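Local coordinates for cyclic di-GMP-binding protein XC_3703 (Xanthomonas campestris pv. campestris, PDB 5B7W) that binds cyclic di-GMP and regulates virulence and biofilm formation, promoting, when the messenger is absent, binding of a LysR-type transcriptional regulator to its target genes, at residues R24-R29 with A37-E42; F30-V35 with K58-I63; I47-P52 with D62-R67. All blocks are in the same frame, centred on the assembly; numbering follows the deposited sequence.

How the contacts relate
The three contacts illustrate how a sheet covered on one side by two helices is packed through a few neighbouring contacts on that one side. Contact 1 sets the last part of helix 12-26 on edge strand 38-42, contact 2 brings the following loop to helix 54-70, and contact 3 seats that helix on strand 46-51; their centres lie only about 7 to 8 Å apart. Contacts 2 and 3 share Asp62 and Ile63, while Phe39 CZ of contact 1 meets Met60 CB of contact 2 at 3.4 Å. Contacts 1 and 3 are joined by the pairing of neighbouring strands and by a salt bridge, Glu25 OE2 to Arg67 NE (3.1 Å). All three lie away from the predicted cyclic di-GMP site.

Contact 1 (R24-R29 with A37-E42); sequences RELDTR and AKFELE
Leu26 and Phe39 make an apolar helix-on-strand contact at the last part of helix 12-26, where it packs against edge strand 38-42 in the RRM-like domain II. One methyl group does most of the touching: Leu26 CD1 lies 3.5 Å from Phe39 CE1 and 4.1 Å from Ala37 CB, so it bridges two residues two positions apart on the strand side. It meets the ring obliquely, and the two side chains cross at about a right angle. Leu26 CG also comes within 3.8 Å of Phe39 CE1. The ring reaches the leucine because Phe39 CG lies beside its own backbone N, anti to the carbonyl carbon (chi1 -55°), although the bond from its CA to CB does not itself aim at the helix.

Leu26 also opens a type I beta turn that runs to Arg29. Within it, Thr28 N and Thr28 OG1 both donate to Glu25 O, the hydroxyl at 2.9 Å, from the same face of the carbonyl plane. Asn23 OD1 accepts from Phe39 N, adding a polar tie from the same helix to the strand, and Met60 of helix 54-70 touches both Leu26 and Phe39. With no hydrogen bond between the two segments, their direct attachment depends on apolar packing alone, centred on a single leucine methyl.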
ATOM      1  N   ARG A  24       8.820 -12.404 -14.140  1.00 35.04           N
ATOM      2  CA  ARG A  24       9.144 -13.811 -14.356  1.00 42.03           C
ATOM      3  C   ARG A  24       7.887 -14.630 -14.616  1.00 42.93           C
ATOM      4  O   ARG A  24       7.900 -15.562 -15.429  1.00 48.00           O
ATOM      5  CB  ARG A  24       9.903 -14.366 -13.149  1.00 46.82           C
ATOM      6  CG  ARG A  24      11.403 -14.131 -13.189  1.00 61.46           C
ATOM      7  CD  ARG A  24      12.133 -15.353 -13.723  1.00 69.49           C
ATOM      8  NE  ARG A  24      12.039 -16.486 -12.805  1.00 70.74           N
ATOM      9  CZ  ARG A  24      12.916 -16.739 -11.838  1.00 66.44           C
ATOM     10  NH1 ARG A  24      13.960 -15.941 -11.661  1.00 65.33           N
ATOM     11  NH2 ARG A  24      12.751 -17.792 -11.050  1.00 66.52           N
ATOM     12  N   GLU A  25       6.786 -14.288 -13.942  1.00 37.99           N
ATOM     13  CA  GLU A  25       5.553 -15.051 -14.107  1.00 43.83           C
ATOM     14  C   GLU A  25       4.949 -14.834 -15.489  1.00 42.03           C
ATOM     15  O   GLU A  25       4.358 -15.755 -16.064  1.00 46.45           O
ATOM     16  CB  GLU A  25       4.559 -14.672 -13.010  1.00 44.43           C
ATOM     17  CG  GLU A  25       3.475 -15.705 -12.769  1.00 52.19           C
ATOM     18  CD  GLU A  25       2.883 -15.604 -11.377  1.00 56.50           C
ATOM     19  OE1 GLU A  25       1.794 -15.010 -11.233  1.00 59.52           O
ATOM     20  OE2 GLU A  25       3.511 -16.115 -10.425  1.00 60.25           O
ATOM     21  N   LEU A  26       5.088 -13.623 -16.038  1.00 38.98           N
ATOM     22  CA  LEU A  26       4.598 -13.363 -17.388  1.00 37.84           C
ATOM     23  C   LEU A  26       5.343 -14.191 -18.423  1.00 39.02           C
ATOM     24  O   LEU A  26       4.752 -14.617 -19.422  1.00 44.00           O
ATOM     25  CB  LEU A  26       4.727 -11.878 -17.722  1.00 40.89           C
ATOM     26  CG  LEU A  26       3.599 -10.954 -17.273  1.00 51.02           C
ATOM     27  CD1 LEU A  26       3.864  -9.552 -17.786  1.00 45.63           C
ATOM     28  CD2 LEU A  26       2.262 -11.473 -17.771  1.00 58.14           C
ATOM     29  N   ASP A  27       6.639 -14.426 -18.206  1.00 42.53           N
ATOM     30  CA  ASP A  27       7.445 -15.194 -19.145  1.00 43.71           C
ATOM     31  C   ASP A  27       7.058 -16.666 -19.190  1.00 48.88           C
ATOM     32  O   ASP A  27       7.475 -17.368 -20.118  1.00 55.42           O
ATOM     33  CB  ASP A  27       8.928 -15.061 -18.789  1.00 47.66           C
ATOM     34  CG  ASP A  27       9.375 -13.615 -18.678  1.00 55.05           C
ATOM     35  OD1 ASP A  27       8.797 -12.755 -19.375  1.00 57.91           O
ATOM     36  OD2 ASP A  27      10.307 -13.338 -17.894  1.00 55.99           O
ATOM     37  N   THR A  28       6.279 -17.147 -18.222  1.00 52.27           N
ATOM     38  CA  THR A  28       5.846 -18.536 -18.184  1.00 59.52           C
ATOM     39  C   THR A  28       4.386 -18.713 -18.576  1.00 60.82           C
ATOM     40  O   THR A  28       3.910 -19.851 -18.633  1.00 60.05           O
ATOM     41  CB  THR A  28       6.071 -19.125 -16.787  1.00 59.20           C
ATOM     42  OG1 THR A  28       5.187 -18.495 -15.852  1.00 63.07           O
ATOM     43  CG2 THR A  28       7.508 -18.911 -16.341  1.00 54.95           C
ATOM     44  N   ARG A  29       3.666 -17.629 -18.842  1.00 53.82           N
ATOM     45  CA  ARG A  29       2.252 -17.705 -19.185  1.00 57.08           C
ATOM     46  C   ARG A  29       2.087 -17.826 -20.695  1.00 63.43           C
ATOM     47  O   ARG A  29       2.732 -17.100 -21.459  1.00 51.71           O
ATOM     48  CB  ARG A  29       1.502 -16.485 -18.655  1.00 63.52           C
ATOM     49  CG  ARG A  29       1.042 -16.643 -17.215  1.00 63.80           C
ATOM     50  CD  ARG A  29      -0.457 -16.871 -17.147  1.00 63.00           C
ATOM     51  NE  ARG A  29      -1.189 -15.611 -17.064  1.00 65.15           N
ATOM     52  CZ  ARG A  29      -2.437 -15.439 -17.485  1.00 63.85           C
ATOM     53  NH1 ARG A  29      -3.101 -16.448 -18.032  1.00 60.11           N
ATOM     54  NH2 ARG A  29      -3.021 -14.254 -17.365  1.00 64.11           N
ATOM     55  N   ALA A  37       4.939  -7.285 -22.987  1.00 37.20           N
ATOM     56  CA  ALA A  37       4.295  -6.846 -21.758  1.00 35.20           C
ATOM     57  C   ALA A  37       5.321  -6.890 -20.637  1.00 33.46           C
ATOM     58  O   ALA A  37       6.225  -7.730 -20.640  1.00 28.80           O
ATOM     59  CB  ALA A  37       3.080  -7.714 -21.412  1.00 38.94           C
ATOM     60  N   LYS A  38       5.173  -5.983 -19.672  1.00 36.08           N
ATOM     61  CA  LYS A  38       6.183  -5.850 -18.633  1.00 36.75           C
ATOM     62  C   LYS A  38       5.636  -5.045 -17.464  1.00 25.93           C
ATOM     63  O   LYS A  38       4.738  -4.213 -17.628  1.00 27.78           O
ATOM     64  CB  LYS A  38       7.448  -5.178 -19.181  1.00 30.46           C
ATOM     65  CG  LYS A  38       7.166  -3.881 -19.928  1.00 40.37           C
ATOM     66  CD  LYS A  38       8.418  -3.308 -20.573  1.00 48.61           C
ATOM     67  CE  LYS A  38       9.077  -2.272 -19.678  1.00 52.25           C
ATOM     68  NZ  LYS A  38      10.140  -1.515 -20.394  1.00 56.01           N
ATOM     69  N   PHE A  39       6.188  -5.313 -16.283  1.00 26.05           N
ATOM     70  CA  PHE A  39       6.041  -4.458 -15.113  1.00 29.17           C
ATOM     71  C   PHE A  39       7.350  -3.713 -14.899  1.00 32.58           C
ATOM     72  O   PHE A  39       8.425  -4.320 -14.948  1.00 32.27           O
ATOM     73  CB  PHE A  39       5.714  -5.261 -13.851  1.00 29.59           C
ATOM     74  CG  PHE A  39       4.511  -6.150 -13.971  1.00 29.75           C
ATOM     75  CD1 PHE A  39       4.631  -7.437 -14.467  1.00 28.47           C
ATOM     76  CD2 PHE A  39       3.267  -5.716 -13.545  1.00 31.92           C
ATOM     77  CE1 PHE A  39       3.531  -8.266 -14.559  1.00 32.50           C
ATOM     78  CE2 PHE A  39       2.162  -6.541 -13.633  1.00 32.14           C
ATOM     79  CZ  PHE A  39       2.297  -7.818 -14.141  1.00 28.71           C
ATOM     80  N   GLU A  40       7.265  -2.408 -14.650  1.00 30.32           N
ATOM     81  CA  GLU A  40       8.444  -1.600 -14.361  1.00 32.22           C
ATOM     82  C   GLU A  40       8.229  -0.864 -13.049  1.00 33.12           C
ATOM     83  O   GLU A  40       7.300  -0.058 -12.934  1.00 29.96           O
ATOM     84  CB  GLU A  40       8.736  -0.605 -15.486  1.00 35.19           C
ATOM     85  CG  GLU A  40      10.000   0.209 -15.251  1.00 43.00           C
ATOM     86  CD  GLU A  40       9.900   1.622 -15.788  1.00 49.79           C
ATOM     87  OE1 GLU A  40       8.799   2.017 -16.226  1.00 51.11           O
ATOM     88  OE2 GLU A  40      10.921   2.339 -15.764  1.00 55.66           O
ATOM     89  N   LEU A  41       9.084  -1.140 -12.068  1.00 30.30           N
ATOM     90  CA  LEU A  41       9.057  -0.416 -10.804  1.00 30.86           C
ATOM     91  C   LEU A  41       9.845   0.880 -10.955  1.00 32.65           C
ATOM     92  O   LEU A  41      11.022   0.857 -11.331  1.00 35.65           O
ATOM     93  CB  LEU A  41       9.632  -1.274  -9.680  1.00 35.06           C
ATOM     94  CG  LEU A  41       9.642  -0.609  -8.304  1.00 36.19           C
ATOM     95  CD1 LEU A  41       8.230  -0.212  -7.902  1.00 30.72           C
ATOM     96  CD2 LEU A  41      10.263  -1.531  -7.268  1.00 37.82           C
ATOM     97  N   GLU A  42       9.200   2.005 -10.659  1.00 33.12           N
ATOM     98  CA  GLU A  42       9.760   3.328 -10.902  1.00 40.40           C
ATOM     99  C   GLU A  42       9.935   4.055  -9.576  1.00 39.70           C
ATOM    100  O   GLU A  42       8.955   4.295  -8.863  1.00 29.30           O
ATOM    101  CB  GLU A  42       8.856   4.126 -11.844  1.00 46.91           C
ATOM    102  CG  GLU A  42       9.279   5.562 -12.075  1.00 53.04           C
ATOM    103  CD  GLU A  42       8.333   6.288 -13.010  1.00 65.11           C
ATOM    104  OE1 GLU A  42       8.020   5.734 -14.085  1.00 65.48           O
ATOM    105  OE2 GLU A  42       7.893   7.406 -12.668  1.00 70.64           O
TER

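Contact 2 (F30-V35 with K58-I63); sequences FDFKGV and KQMTDI
Phe32 and Asp31 of the loop after helix 12-26 meet two consecutive residues of helix 54-70, Met60 and Gln59. The phenyl ring enters with its far end: Phe32 CZ lies 4.0 Å from Met60 CG and 3.8 Å from Gln59 OE1, both approached obliquely. Met60 SD stands 5.5 Å from the centroid of the Phe32 ring, 55° off its normal, which makes a Met-aromatic contact. The amide plane of Gln59 is inclined 30° to the ring.

Beside the ring, Gln59 NE2 gives Asp31 OD2 a weak hydrogen bond of 3.0 Å, bent to 127°, with the carboxylate and amide planes nearly perpendicular. The extended Gln59 chain comes from the opposite direction to Asp31.

Further out, Arg29 NH1 forms a salt bridge to the same Asp31 OD2, and the arginine side chain also touches Gln59. Leu26 and Ala37 back the Phe32 ring, and both touch Met60 as well. The chemistry is thus divided: buried apolar and sulfur-aromatic packing joins loop to helix, while the carboxylate at the margin is probably held chiefly by the arginine and only lightly by the glutamine.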
ATOM      1  N   PHE A  30       1.211 -18.741 -21.115  1.00 72.37           N
ATOM      2  CA  PHE A  30       1.107 -19.076 -22.531  1.00 79.23           C
ATOM      3  C   PHE A  30       0.405 -17.982 -23.325  1.00 72.18           C
ATOM      4  O   PHE A  30       0.681 -17.817 -24.516  1.00 78.96           O
ATOM      5  CB  PHE A  30       0.374 -20.408 -22.705  1.00 93.89           C
ATOM      6  CG  PHE A  30       1.009 -21.558 -21.969  1.00108.08           C
ATOM      7  CD1 PHE A  30       2.348 -21.522 -21.607  1.00113.27           C
ATOM      8  CD2 PHE A  30       0.263 -22.676 -21.636  1.00112.59           C
ATOM      9  CE1 PHE A  30       2.927 -22.578 -20.929  1.00115.49           C
ATOM     10  CE2 PHE A  30       0.837 -23.736 -20.958  1.00114.15           C
ATOM     11  CZ  PHE A  30       2.171 -23.686 -20.605  1.00115.40           C
ATOM     12  N   ASP A  31      -0.502 -17.236 -22.695  1.00 62.23           N
ATOM     13  CA  ASP A  31      -1.216 -16.168 -23.384  1.00 54.01           C
ATOM     14  C   ASP A  31      -0.389 -14.897 -23.527  1.00 56.43           C
ATOM     15  O   ASP A  31      -0.860 -13.938 -24.148  1.00 55.40           O
ATOM     16  CB  ASP A  31      -2.529 -15.858 -22.661  1.00 52.97           C
ATOM     17  CG  ASP A  31      -2.329 -15.540 -21.194  1.00 54.37           C
ATOM     18  OD1 ASP A  31      -1.272 -15.910 -20.641  1.00 49.93           O
ATOM     19  OD2 ASP A  31      -3.232 -14.921 -20.593  1.00 51.27           O
ATOM     20  N   PHE A  32       0.819 -14.861 -22.965  1.00 53.35           N
ATOM     21  CA  PHE A  32       1.766 -13.780 -23.201  1.00 54.04           C
ATOM     22  C   PHE A  32       2.940 -14.238 -24.059  1.00 60.27           C
ATOM     23  O   PHE A  32       4.020 -13.641 -24.004  1.00 59.90           O
ATOM     24  CB  PHE A  32       2.251 -13.198 -21.874  1.00 49.62           C
ATOM     25  CG  PHE A  32       1.208 -12.389 -21.156  1.00 51.02           C
ATOM     26  CD1 PHE A  32       0.253 -13.010 -20.366  1.00 52.91           C
ATOM     27  CD2 PHE A  32       1.175 -11.010 -21.280  1.00 50.38           C
ATOM     28  CE1 PHE A  32      -0.711 -12.268 -19.709  1.00 52.66           C
ATOM     29  CE2 PHE A  32       0.213 -10.263 -20.626  1.00 49.81           C
ATOM     30  CZ  PHE A  32      -0.731 -10.894 -19.838  1.00 50.79           C
ATOM     31  N   LYS A  33       2.739 -15.297 -24.840  1.00 65.59           N
ATOM     32  CA  LYS A  33       3.736 -15.790 -25.784  1.00 70.83           C
ATOM     33  C   LYS A  33       4.195 -14.675 -26.716  1.00 70.17           C
ATOM     34  O   LYS A  33       3.382 -14.039 -27.395  1.00 69.71           O
ATOM     35  CB  LYS A  33       3.155 -16.970 -26.580  1.00 75.64           C
ATOM     36  CG  LYS A  33       2.119 -16.621 -27.669  1.00 76.95           C
ATOM     37  CD  LYS A  33       0.810 -16.084 -27.091  1.00 77.97           C
ATOM     38  CE  LYS A  33      -0.119 -15.544 -28.164  1.00 81.23           C
ATOM     39  NZ  LYS A  33      -1.092 -14.562 -27.601  1.00 81.98           N
ATOM     40  N   GLY A  34       5.499 -14.404 -26.706  1.00 73.17           N
ATOM     41  CA  GLY A  34       6.079 -13.347 -27.517  1.00 74.74           C
ATOM     42  C   GLY A  34       5.379 -12.005 -27.418  1.00 72.44           C
ATOM     43  O   GLY A  34       5.601 -11.118 -28.249  1.00 74.30           O
ATOM     44  N   VAL A  35       4.530 -11.845 -26.407  1.00 63.90           N
ATOM     45  CA  VAL A  35       3.731 -10.639 -26.232  1.00 57.44           C
ATOM     46  C   VAL A  35       4.552  -9.618 -25.462  1.00 54.33           C
ATOM     47  O   VAL A  35       5.114  -9.928 -24.404  1.00 62.01           O
ATOM     48  CB  VAL A  35       2.413 -10.955 -25.504  1.00 53.17           C
ATOM     49  CG1 VAL A  35       1.803  -9.688 -24.926  1.00 43.63           C
ATOM     50  CG2 VAL A  35       1.433 -11.635 -26.448  1.00 53.09           C
ATOM     51  N   LYS A  58      -5.350  -5.886 -17.393  1.00 36.51           N
ATOM     52  CA  LYS A  58      -6.213  -6.373 -16.321  1.00 35.33           C
ATOM     53  C   LYS A  58      -5.736  -7.724 -15.804  1.00 34.90           C
ATOM     54  O   LYS A  58      -5.770  -7.980 -14.595  1.00 39.90           O
ATOM     55  CB  LYS A  58      -7.660  -6.468 -16.807  1.00 42.33           C
ATOM     56  CG  LYS A  58      -8.668  -6.711 -15.696  1.00 46.84           C
ATOM     57  CD  LYS A  58      -9.814  -7.599 -16.158  1.00 52.71           C
ATOM     58  CE  LYS A  58     -10.802  -6.840 -17.026  1.00 55.93           C
ATOM     59  NZ  LYS A  58     -11.996  -7.674 -17.344  1.00 61.14           N
ATOM     60  N   GLN A  59      -5.292  -8.603 -16.707  1.00 33.31           N
ATOM     61  CA  GLN A  59      -4.683  -9.857 -16.277  1.00 36.03           C
ATOM     62  C   GLN A  59      -3.430  -9.599 -15.450  1.00 35.07           C
ATOM     63  O   GLN A  59      -3.224 -10.222 -14.402  1.00 37.99           O
ATOM     64  CB  GLN A  59      -4.344 -10.723 -17.490  1.00 38.53           C
ATOM     65  CG  GLN A  59      -5.537 -11.262 -18.246  1.00 37.94           C
ATOM     66  CD  GLN A  59      -5.120 -12.126 -19.416  1.00 40.45           C
ATOM     67  OE1 GLN A  59      -4.384 -11.681 -20.299  1.00 33.11           O
ATOM     68  NE2 GLN A  59      -5.578 -13.371 -19.426  1.00 44.99           N
ATOM     69  N   MET A  60      -2.576  -8.682 -15.914  1.00 26.45           N
ATOM     70  CA  MET A  60      -1.351  -8.376 -15.183  1.00 28.39           C
ATOM     71  C   MET A  60      -1.646  -7.808 -13.802  1.00 24.31           C
ATOM     72  O   MET A  60      -0.868  -8.023 -12.866  1.00 34.20           O
ATOM     73  CB  MET A  60      -0.489  -7.398 -15.980  1.00 24.80           C
ATOM     74  CG  MET A  60       0.067  -7.961 -17.278  1.00 41.13           C
ATOM     75  SD  MET A  60       1.411  -6.946 -17.909  1.00 47.70           S
ATOM     76  CE  MET A  60       0.486  -5.511 -18.426  1.00 28.41           C
ATOM     77  N   THR A  61      -2.756  -7.080 -13.656  1.00 28.83           N
ATOM     78  CA  THR A  61      -3.154  -6.594 -12.338  1.00 38.25           C
ATOM     79  C   THR A  61      -3.382  -7.752 -11.374  1.00 36.72           C
ATOM     80  O   THR A  61      -2.966  -7.693 -10.209  1.00 35.61           O
ATOM     81  CB  THR A  61      -4.413  -5.733 -12.455  1.00 38.96           C
ATOM     82  OG1 THR A  61      -4.113  -4.547 -13.202  1.00 36.73           O
ATOM     83  CG2 THR A  61      -4.932  -5.345 -11.077  1.00 37.87           C
ATOM     84  N   ASP A  62      -4.037  -8.818 -11.843  1.00 32.11           N
ATOM     85  CA  ASP A  62      -4.236  -9.994 -11.004  1.00 28.81           C
ATOM     86  C   ASP A  62      -2.907 -10.646 -10.647  1.00 27.88           C
ATOM     87  O   ASP A  62      -2.726 -11.130  -9.522  1.00 28.59           O
ATOM     88  CB  ASP A  62      -5.152 -10.993 -11.710  1.00 39.55           C
ATOM     89  CG  ASP A  62      -6.499 -10.396 -12.072  1.00 45.47           C
ATOM     90  OD1 ASP A  62      -6.937  -9.455 -11.379  1.00 45.07           O
ATOM     91  OD2 ASP A  62      -7.117 -10.867 -13.049  1.00 46.04           O
ATOM     92  N   ILE A  63      -1.966 -10.671 -11.592  1.00 35.42           N
ATOM     93  CA  ILE A  63      -0.636 -11.200 -11.305  1.00 32.19           C
ATOM     94  C   ILE A  63       0.083 -10.308 -10.302  1.00 26.98           C
ATOM     95  O   ILE A  63       0.700 -10.791  -9.345  1.00 28.03           O
ATOM     96  CB  ILE A  63       0.176 -11.348 -12.604  1.00 34.63           C
ATOM     97  CG1 ILE A  63      -0.498 -12.343 -13.551  1.00 33.26           C
ATOM     98  CG2 ILE A  63       1.605 -11.777 -12.296  1.00 27.01           C
ATOM     99  CD1 ILE A  63       0.156 -12.419 -14.911  1.00 32.26           C
TER

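Contact 3 (I47-P52 with D62-R67); sequences INQSAP and DILRAR
Ile47, near the start of strand 46-51, meets Leu64 of helix 54-70 tip to tip. Both branches of the isoleucine meet the leucine methyls: Ile47 CG2 lies 3.8 Å from Leu64 CD2, and Ile47 CD1 touches both methyls, 3.9 Å from Leu64 CD1. Leu64 can present both methyls to the strand because its CG stands opposite the backbone N (chi1 -177°). Asn48, the next residue, points to the other side of the sheet, as expected in a strand, and its backbone pairs with Glu40 of strand 38-42.

Gln49 returns to the helix side. Its extended chain brings OE1 to 3.6 Å from Leu64 CD2 and 4.0 Å from Leu64 CB, a polar atom resting on hydrocarbon. That oxygen is buried and has no hydrogen-bonding partner in the model, whereas NE2 of the same amide is hydrogen-bonded to Thr61 OG1, about one helical turn before Leu64. Beyond Gln49, Ala51 touches Val57 and Met60 nearer the start of the helix.

Helix 54-70 therefore lies over the face of the strand from which it follows in the chain. Two helices on one side of a four-stranded antiparallel sheet are characteristic of the RRM-like topology of domain II; here strand 46-51 is one of its inner strands.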
ATOM      1  N   ILE A  47       4.502   1.490 -10.181  1.00 32.48           N
ATOM      2  CA  ILE A  47       4.592   0.285 -10.995  1.00 34.28           C
ATOM      3  C   ILE A  47       3.863   0.567 -12.301  1.00 35.33           C
ATOM      4  O   ILE A  47       2.643   0.768 -12.311  1.00 32.97           O
ATOM      5  CB  ILE A  47       3.998  -0.939 -10.285  1.00 35.05           C
ATOM      6  CG1 ILE A  47       4.756  -1.230  -8.989  1.00 38.12           C
ATOM      7  CG2 ILE A  47       4.030  -2.151 -11.205  1.00 32.29           C
ATOM      8  CD1 ILE A  47       4.223  -2.426  -8.233  1.00 32.18           C
ATOM      9  N   ASN A  48       4.606   0.587 -13.402  1.00 30.63           N
ATOM     10  CA  ASN A  48       4.030   0.828 -14.717  1.00 33.16           C
ATOM     11  C   ASN A  48       3.715  -0.505 -15.384  1.00 32.57           C
ATOM     12  O   ASN A  48       4.613  -1.330 -15.590  1.00 34.93           O
ATOM     13  CB  ASN A  48       4.978   1.657 -15.583  1.00 26.62           C
ATOM     14  CG  ASN A  48       4.987   3.123 -15.195  1.00 37.91           C
ATOM     15  OD1 ASN A  48       3.936   3.757 -15.101  1.00 45.36           O
ATOM     16  ND2 ASN A  48       6.175   3.668 -14.965  1.00 42.10           N
ATOM     17  N   GLN A  49       2.443  -0.718 -15.704  1.00 32.75           N
ATOM     18  CA  GLN A  49       2.002  -1.889 -16.446  1.00 33.82           C
ATOM     19  C   GLN A  49       1.781  -1.504 -17.901  1.00 29.40           C
ATOM     20  O   GLN A  49       1.230  -0.439 -18.193  1.00 38.99           O
ATOM     21  CB  GLN A  49       0.711  -2.465 -15.857  1.00 26.78           C
ATOM     22  CG  GLN A  49       0.693  -2.550 -14.340  1.00 32.40           C
ATOM     23  CD  GLN A  49      -0.529  -3.282 -13.815  1.00 30.66           C
ATOM     24  OE1 GLN A  49      -0.418  -4.369 -13.245  1.00 30.29           O
ATOM     25  NE2 GLN A  49      -1.702  -2.695 -14.011  1.00 27.38           N
ATOM     26  N   SER A  50       2.217  -2.370 -18.812  1.00 32.16           N
ATOM     27  CA  SER A  50       2.079  -2.116 -20.240  1.00 34.20           C
ATOM     28  C   SER A  50       1.828  -3.426 -20.963  1.00 33.24           C
ATOM     29  O   SER A  50       2.524  -4.417 -20.724  1.00 33.16           O
ATOM     30  CB  SER A  50       3.327  -1.426 -20.805  1.00 32.97           C
ATOM     31  OG  SER A  50       4.482  -2.223 -20.615  1.00 31.15           O
ATOM     32  N   ALA A  51       0.831  -3.432 -21.845  1.00 33.06           N
ATOM     33  CA  ALA A  51       0.467  -4.601 -22.605  1.00 32.16           C
ATOM     34  C   ALA A  51      -0.188  -4.149 -23.902  1.00 32.51           C
ATOM     35  O   ALA A  51      -0.525  -2.959 -24.040  1.00 33.43           O
ATOM     36  CB  ALA A  51      -0.478  -5.521 -21.817  1.00 32.92           C
ATOM     37  N   PRO A  52      -0.358  -5.038 -24.873  1.00 41.19           N
ATOM     38  CA  PRO A  52      -1.041  -4.638 -26.113  1.00 39.03           C
ATOM     39  C   PRO A  52      -2.483  -4.195 -25.916  1.00 41.16           C
ATOM     40  O   PRO A  52      -2.946  -3.313 -26.650  1.00 46.14           O
ATOM     41  CB  PRO A  52      -0.957  -5.899 -26.982  1.00 45.84           C
ATOM     42  CG  PRO A  52       0.269  -6.589 -26.510  1.00 46.75           C
ATOM     43  CD  PRO A  52       0.338  -6.333 -25.029  1.00 42.28           C
ATOM     44  N   ASP A  62      -4.037  -8.818 -11.843  1.00 32.11           N
ATOM     45  CA  ASP A  62      -4.236  -9.994 -11.004  1.00 28.81           C
ATOM     46  C   ASP A  62      -2.907 -10.646 -10.647  1.00 27.88           C
ATOM     47  O   ASP A  62      -2.726 -11.130  -9.522  1.00 28.59           O
ATOM     48  CB  ASP A  62      -5.152 -10.993 -11.710  1.00 39.55           C
ATOM     49  CG  ASP A  62      -6.499 -10.396 -12.072  1.00 45.47           C
ATOM     50  OD1 ASP A  62      -6.937  -9.455 -11.379  1.00 45.07           O
ATOM     51  OD2 ASP A  62      -7.117 -10.867 -13.049  1.00 46.04           O
ATOM     52  N   ILE A  63      -1.966 -10.671 -11.592  1.00 35.42           N
ATOM     53  CA  ILE A  63      -0.636 -11.200 -11.305  1.00 32.19           C
ATOM     54  C   ILE A  63       0.083 -10.308 -10.302  1.00 26.98           C
ATOM     55  O   ILE A  63       0.700 -10.791  -9.345  1.00 28.03           O
ATOM     56  CB  ILE A  63       0.176 -11.348 -12.604  1.00 34.63           C
ATOM     57  CG1 ILE A  63      -0.498 -12.343 -13.551  1.00 33.26           C
ATOM     58  CG2 ILE A  63       1.605 -11.777 -12.296  1.00 27.01           C
ATOM     59  CD1 ILE A  63       0.156 -12.419 -14.911  1.00 32.26           C
ATOM     60  N   LEU A  64       0.015  -8.990 -10.510  1.00 29.49           N
ATOM     61  CA  LEU A  64       0.715  -8.061  -9.629  1.00 25.35           C
ATOM     62  C   LEU A  64       0.165  -8.124  -8.210  1.00 24.45           C
ATOM     63  O   LEU A  64       0.926  -8.059  -7.238  1.00 31.81           O
ATOM     64  CB  LEU A  64       0.619  -6.640 -10.184  1.00 25.71           C
ATOM     65  CG  LEU A  64       1.364  -5.560  -9.397  1.00 33.37           C
ATOM     66  CD1 LEU A  64       2.855  -5.864  -9.346  1.00 32.99           C
ATOM     67  CD2 LEU A  64       1.114  -4.185  -9.998  1.00 29.46           C
ATOM     68  N   ARG A  65      -1.158  -8.249  -8.069  1.00 23.69           N
ATOM     69  CA  ARG A  65      -1.749  -8.394  -6.742  1.00 27.06           C
ATOM     70  C   ARG A  65      -1.246  -9.657  -6.054  1.00 24.17           C
ATOM     71  O   ARG A  65      -0.822  -9.618  -4.893  1.00 24.66           O
ATOM     72  CB  ARG A  65      -3.276  -8.413  -6.838  1.00 32.36           C
ATOM     73  CG  ARG A  65      -3.922  -7.060  -7.084  1.00 41.09           C
ATOM     74  CD  ARG A  65      -5.401  -7.106  -6.720  1.00 50.62           C
ATOM     75  NE  ARG A  65      -6.036  -5.792  -6.774  1.00 56.95           N
ATOM     76  CZ  ARG A  65      -6.926  -5.429  -7.692  1.00 59.45           C
ATOM     77  NH1 ARG A  65      -7.294  -6.285  -8.637  1.00 61.54           N
ATOM     78  NH2 ARG A  65      -7.453  -4.213  -7.663  1.00 58.19           N
ATOM     79  N   ALA A  66      -1.278 -10.788  -6.763  1.00 30.61           N
ATOM     80  CA  ALA A  66      -0.862 -12.052  -6.164  1.00 30.43           C
ATOM     81  C   ALA A  66       0.611 -12.030  -5.782  1.00 37.29           C
ATOM     82  O   ALA A  66       1.000 -12.580  -4.745  1.00 35.54           O
ATOM     83  CB  ALA A  66      -1.151 -13.207  -7.122  1.00 24.56           C
ATOM     84  N   ARG A  67       1.448 -11.397  -6.608  1.00 37.70           N
ATOM     85  CA  ARG A  67       2.870 -11.322  -6.290  1.00 29.68           C
ATOM     86  C   ARG A  67       3.120 -10.449  -5.066  1.00 26.62           C
ATOM     87  O   ARG A  67       3.902 -10.819  -4.183  1.00 28.97           O
ATOM     88  CB  ARG A  67       3.655 -10.799  -7.494  1.00 33.91           C
ATOM     89  CG  ARG A  67       3.730 -11.771  -8.663  1.00 31.10           C
ATOM     90  CD  ARG A  67       4.163 -13.155  -8.204  1.00 42.61           C
ATOM     91  NE  ARG A  67       3.041 -14.090  -8.168  1.00 50.35           N
ATOM     92  CZ  ARG A  67       2.974 -15.146  -7.364  1.00 53.29           C
ATOM     93  NH1 ARG A  67       3.962 -15.403  -6.518  1.00 52.59           N
ATOM     94  NH2 ARG A  67       1.913 -15.942  -7.401  1.00 55.21           N
TER